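Local coordinates for Alr1585 protein (Nostoc sp., PDB 5C2I), which probably uses its haem to reduce hydrogen peroxide while oxidising dyes and other organic substrates, as dye-decolorizing peroxidases do, at residues R219-K231 and A307-D319. The protein carries 1 engineered substitution. Numbering follows the deposited sequence.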
loop_
_atom_site.group_PDB
_atom_site.type_symbol
_atom_site.label_atom_id
_atom_site.label_comp_id
_atom_site.label_asym_id
_atom_site.label_seq_id
_atom_site.Cartn_x
_atom_site.Cartn_y
_atom_site.Cartn_z
ATOM N N ARG A 219 23.512 21.294 3.617
ATOM C CA ARG A 219 24.333 22.129 2.752
ATOM C C ARG A 219 24.165 21.787 1.262
ATOM O O ARG A 219 24.059 22.721 0.424
ATOM C CB ARG A 219 25.807 22.046 3.139
ATOM C CG ARG A 219 26.729 23.049 2.464
ATOM C CD ARG A 219 28.174 22.731 2.734
ATOM N NE ARG A 219 28.642 23.152 4.016
ATOM C CZ ARG A 219 29.328 22.377 4.864
ATOM N NH1 ARG A 219 29.668 21.134 4.571
ATOM N NH2 ARG A 219 29.706 22.889 6.015
ATOM N N VAL A 220 24.229 20.494 0.931
ATOM C CA VAL A 220 24.138 20.092 -0.464
ATOM C C VAL A 220 22.748 20.416 -1.002
ATOM O O VAL A 220 22.618 20.734 -2.167
ATOM C CB VAL A 220 24.515 18.615 -0.692
ATOM C CG1 VAL A 220 23.386 17.715 -0.312
ATOM C CG2 VAL A 220 24.888 18.416 -2.168
ATOM N N ASN A 221 21.733 20.427 -0.154
ATOM C CA ASN A 221 20.346 20.733 -0.592
ATOM C C ASN A 221 19.914 22.171 -0.455
ATOM O O ASN A 221 18.826 22.521 -0.844
ATOM C CB ASN A 221 19.364 19.799 0.125
ATOM C CG ASN A 221 19.532 18.357 -0.344
ATOM O OD1 ASN A 221 19.404 18.078 -1.533
ATOM N ND2 ASN A 221 19.913 17.481 0.548
ATOM N N ASN A 222 20.794 23.000 0.084
ATOM C CA ASN A 222 20.530 24.412 0.258
ATOM C C ASN A 222 21.616 25.311 -0.263
ATOM O O ASN A 222 21.914 26.353 0.351
ATOM C CB ASN A 222 20.175 24.737 1.710
ATOM C CG ASN A 222 18.817 24.203 2.099
ATOM O OD1 ASN A 222 17.813 24.787 1.712
ATOM N ND2 ASN A 222 18.761 23.085 2.781
ATOM N N CYS A 223 22.163 24.955 -1.434
ATOM C CA CYS A 223 22.959 25.877 -2.215
ATOM C C CYS A 223 24.175 26.374 -1.425
ATOM O O CYS A 223 24.518 27.557 -1.492
ATOM C CB CYS A 223 22.121 27.080 -2.660
ATOM S SG CYS A 223 20.494 26.623 -3.367
ATOM N N ASP A 224 24.817 25.457 -0.703
ATOM C CA ASP A 224 25.974 25.793 0.122
ATOM C C ASP A 224 25.671 26.864 1.214
ATOM O O ASP A 224 26.574 27.613 1.612
ATOM C CB ASP A 224 27.098 26.282 -0.759
ATOM C CG ASP A 224 28.491 26.162 -0.098
ATOM O OD1 ASP A 224 28.737 25.300 0.767
ATOM O OD2 ASP A 224 29.351 26.986 -0.485
ATOM N N PHE A 225 24.437 26.927 1.656
ATOM C CA PHE A 225 23.976 27.898 2.719
ATOM C C PHE A 225 24.190 29.343 2.292
ATOM O O PHE A 225 24.477 30.181 3.125
ATOM C CB PHE A 225 24.751 27.677 4.050
ATOM C CG PHE A 225 24.587 26.314 4.661
ATOM C CD1 PHE A 225 23.401 25.588 4.562
ATOM C CD2 PHE A 225 25.634 25.771 5.422
ATOM C CE1 PHE A 225 23.305 24.330 5.153
ATOM C CE2 PHE A 225 25.531 24.518 6.004
ATOM C CZ PHE A 225 24.348 23.803 5.891
ATOM N N ASP A 226 24.116 29.642 1.002
ATOM C CA ASP A 226 24.477 30.995 0.558
ATOM C C ASP A 226 23.488 32.101 0.969
ATOM O O ASP A 226 23.848 33.272 0.889
ATOM C CB ASP A 226 24.871 31.051 -0.914
ATOM C CG ASP A 226 23.765 30.763 -1.886
ATOM O OD1 ASP A 226 22.590 30.759 -1.570
ATOM O OD2 ASP A 226 24.150 30.568 -3.067
ATOM N N LYS A 227 22.290 31.753 1.408
ATOM C CA LYS A 227 21.342 32.763 1.933
ATOM C C LYS A 227 21.073 32.694 3.443
ATOM O O LYS A 227 20.605 33.668 4.052
ATOM C CB LYS A 227 19.999 32.642 1.192
ATOM C CG LYS A 227 20.106 32.916 -0.301
ATOM C CD LYS A 227 20.426 34.384 -0.558
ATOM C CE LYS A 227 20.877 34.589 -2.005
ATOM N NZ LYS A 227 19.694 34.466 -2.875
ATOM N N TRP A 228 21.321 31.553 4.047
ATOM C CA TRP A 228 21.044 31.328 5.465
ATOM C C TRP A 228 21.957 30.230 5.970
ATOM O O TRP A 228 22.033 29.165 5.349
ATOM C CB TRP A 228 19.595 30.876 5.697
ATOM C CG TRP A 228 19.309 30.379 7.064
ATOM C CD1 TRP A 228 19.132 29.062 7.451
ATOM C CD2 TRP A 228 19.188 31.161 8.282
ATOM N NE1 TRP A 228 18.847 29.005 8.789
ATOM C CE2 TRP A 228 18.882 30.266 9.326
ATOM C CE3 TRP A 228 19.237 32.522 8.567
ATOM C CZ2 TRP A 228 18.681 30.689 10.661
ATOM C CZ3 TRP A 228 19.025 32.939 9.895
ATOM C CH2 TRP A 228 18.780 32.034 10.903
ATOM N N ASP A 229 22.647 30.499 7.078
ATOM C CA ASP A 229 23.471 29.495 7.762
ATOM C C ASP A 229 22.691 28.853 8.914
ATOM O O ASP A 229 22.496 29.479 9.946
ATOM C CB ASP A 229 24.744 30.171 8.285
ATOM C CG ASP A 229 25.701 29.204 8.971
ATOM O OD1 ASP A 229 25.391 27.986 9.069
ATOM O OD2 ASP A 229 26.781 29.683 9.386
ATOM N N PRO A 230 22.268 27.571 8.775
ATOM C CA PRO A 230 21.511 26.919 9.825
ATOM C C PRO A 230 22.336 26.325 10.987
ATOM O O PRO A 230 21.782 25.886 11.979
ATOM C CB PRO A 230 20.860 25.757 9.087
ATOM C CG PRO A 230 21.921 25.348 8.131
ATOM C CD PRO A 230 22.495 26.666 7.623
ATOM N N LYS A 231 23.648 26.332 10.877
ATOM C CA LYS A 231 24.478 25.868 11.960
ATOM C C LYS A 231 24.296 26.718 13.201
ATOM O O LYS A 231 23.954 27.896 13.129
ATOM C CB LYS A 231 25.962 25.910 11.562
ATOM C CG LYS A 231 26.292 24.896 10.478
ATOM C CD LYS A 231 27.778 24.789 10.146
ATOM C CE LYS A 231 28.544 25.866 9.447
ATOM N NZ LYS A 231 27.755 26.709 8.556
ATOM N N ALA A 307 7.993 20.808 -4.110
ATOM C CA ALA A 307 9.230 20.055 -3.869
ATOM C C ALA A 307 9.106 19.232 -2.601
ATOM O O ALA A 307 8.784 19.759 -1.508
ATOM C CB ALA A 307 10.455 20.980 -3.802
ATOM N N VAL A 308 9.349 17.937 -2.733
ATOM C CA VAL A 308 9.219 17.001 -1.608
ATOM C C VAL A 308 10.179 17.390 -0.477
ATOM O O VAL A 308 9.782 17.342 0.703
ATOM C CB VAL A 308 9.454 15.535 -2.033
ATOM C CG1 VAL A 308 9.502 14.613 -0.832
ATOM C CG2 VAL A 308 8.359 15.093 -2.997
ATOM N N THR A 309 11.412 17.770 -0.830
ATOM C CA THR A 309 12.366 18.379 0.141
ATOM C C THR A 309 12.377 19.912 -0.053
ATOM O O THR A 309 12.970 20.434 -1.006
ATOM C CB THR A 309 13.770 17.780 -0.045
ATOM O OG1 THR A 309 13.680 16.370 0.241
ATOM C CG2 THR A 309 14.793 18.404 0.900
ATOM N N PRO A 310 11.643 20.631 0.792
ATOM C CA PRO A 310 11.541 22.069 0.616
ATOM C C PRO A 310 12.849 22.792 0.848
ATOM O O PRO A 310 13.694 22.346 1.632
ATOM C CB PRO A 310 10.569 22.520 1.714
ATOM C CG PRO A 310 10.108 21.276 2.401
ATOM C CD PRO A 310 10.977 20.149 2.004
ATOM N N THR A 311 13.017 23.906 0.159
ATOM C CA THR A 311 14.199 24.704 0.392
ATOM C C THR A 311 14.143 25.422 1.752
ATOM O O THR A 311 13.068 25.808 2.208
ATOM C CB THR A 311 14.424 25.725 -0.751
ATOM O OG1 THR A 311 15.763 26.224 -0.656
ATOM C CG2 THR A 311 13.444 26.882 -0.704
ATOM N N ASN A 312 15.321 25.594 2.361
ATOM C CA ASN A 312 15.519 26.484 3.502
ATOM C C ASN A 312 16.478 27.601 3.231
ATOM O O ASN A 312 16.878 28.350 4.156
ATOM C CB ASN A 312 15.949 25.695 4.744
ATOM C CG ASN A 312 15.584 26.432 6.028
ATOM O OD1 ASN A 312 14.526 27.056 6.116
ATOM N ND2 ASN A 312 16.473 26.401 6.983
ATOM N N ASN A 313 16.841 27.737 1.946
ATOM C CA ASN A 313 17.892 28.630 1.606
ATOM C C ASN A 313 17.307 29.975 1.231
ATOM O O ASN A 313 17.196 30.311 0.067
ATOM C CB ASN A 313 18.756 28.105 0.477
ATOM C CG ASN A 313 19.958 28.978 0.248
ATOM O OD1 ASN A 313 20.679 29.318 1.210
ATOM N ND2 ASN A 313 20.236 29.314 -1.018
ATOM N N PHE A 314 16.953 30.757 2.240
ATOM C CA PHE A 314 16.461 32.059 1.959
ATOM C C PHE A 314 16.618 32.934 3.154
ATOM O O PHE A 314 16.851 32.463 4.287
ATOM C CB PHE A 314 14.982 32.008 1.549
ATOM C CG PHE A 314 14.050 31.526 2.625
ATOM C CD1 PHE A 314 13.825 30.185 2.823
ATOM C CD2 PHE A 314 13.423 32.432 3.472
ATOM C CE1 PHE A 314 12.993 29.742 3.843
ATOM C CE2 PHE A 314 12.594 31.998 4.476
ATOM C CZ PHE A 314 12.372 30.635 4.678
ATOM N N ASN A 315 16.502 34.219 2.874
ATOM C CA ASN A 315 16.377 35.170 3.946
ATOM C C ASN A 315 15.318 36.151 3.438
ATOM O O ASN A 315 14.672 35.909 2.411
ATOM C CB ASN A 315 17.738 35.792 4.286
ATOM C CG ASN A 315 18.406 36.430 3.085
ATOM O OD1 ASN A 315 17.780 37.192 2.374
ATOM N ND2 ASN A 315 19.651 36.076 2.813
ATOM N N TYR A 316 15.125 37.245 4.139
ATOM C CA TYR A 316 14.084 38.158 3.695
ATOM C C TYR A 316 14.676 39.451 3.068
ATOM O O TYR A 316 13.967 40.470 2.912
ATOM C CB TYR A 316 13.204 38.481 4.883
ATOM C CG TYR A 316 12.512 37.250 5.454
ATOM C CD1 TYR A 316 11.583 36.553 4.701
ATOM C CD2 TYR A 316 12.771 36.801 6.750
ATOM C CE1 TYR A 316 10.939 35.436 5.217
ATOM C CE2 TYR A 316 12.140 35.661 7.280
ATOM C CZ TYR A 316 11.245 34.977 6.512
ATOM O OH TYR A 316 10.618 33.852 7.031
ATOM N N ASP A 317 15.939 39.380 2.644
ATOM C CA ASP A 317 16.636 40.509 1.997
ATOM C C ASP A 317 15.990 40.940 0.680
ATOM O O ASP A 317 16.115 42.098 0.312
ATOM C CB ASP A 317 18.142 40.213 1.754
ATOM C CG ASP A 317 18.963 40.101 3.057
ATOM O OD1 ASP A 317 18.419 40.187 4.174
ATOM O OD2 ASP A 317 20.190 39.863 2.966
ATOM N N GLY A 318 15.324 40.040 -0.041
ATOM C CA GLY A 318 14.560 40.372 -1.234
ATOM C C GLY A 318 13.130 40.797 -0.937
ATOM O O GLY A 318 12.337 40.980 -1.869
ATOM N N ASP A 319 12.822 41.020 0.340
ATOM C CA ASP A 319 11.446 41.188 0.829
ATOM C C ASP A 319 11.453 42.104 2.054
ATOM O O ASP A 319 10.780 41.833 3.061
ATOM C CB ASP A 319 10.882 39.811 1.164
ATOM C CG ASP A 319 9.378 39.804 1.410
ATOM O OD1 ASP A 319 8.672 40.765 1.041
ATOM O OD2 ASP A 319 8.915 38.751 1.911
HETATM O O HOH W 1 17.184 24.403 -1.964
HETATM O O HOH W 2 16.443 21.459 1.530
HETATM O O HOH W 3 20.694 27.750 3.584
HETATM O O HOH W 4 17.655 26.738 10.010
#
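Asn313 reaches from the loop 307-319 into the turns that follow helix 212-221, with CG anti to the backbone N (chi1 -173°). Its CB packs against Asn222 CB at 3.9 Å, and its CG passes 3.3 Å from Asn222 O. At the tip the two amide atoms part. Asn313 ND2 gives Asp226 OD1 a nearly straight bond of 2.8 Å, on its syn side but out of the carboxylate plane, and also lies 3.4 Å from Cys223 CB. Asn313 OD1 takes the Lys227 N-H at 2.9 Å, from a donor tilted 22° out of the carbonyl plane, and a water that also binds Trp228 O. Replacement by alanine is likely to leave Asp226 OD1 and Lys227 N without these mates and to open a gap where the amide lies beside Cys223. Two more asparagine amides bridge the segments: Asn222 OD1 accepts from Asn312 N at 2.7 Å, while Asn315 ND2 meets an in-plane lone pair of Lys227 O at 2.9 Å. Asn312, near the haem, sets its ND2 3.8 Å from Trp228 CD1, amide and indole planes 73° apart, and its OD1 is bonded by Arg337. Cys223 forms a disulfide with Cys223 of the second subunit, placing this contact at a subunit interface of the tetramer. Three of the four direct hydrogen bonds thus pair an asparagine amide with a backbone group, where the segments form no sheet together; the fourth serves the Asp226 carboxylate.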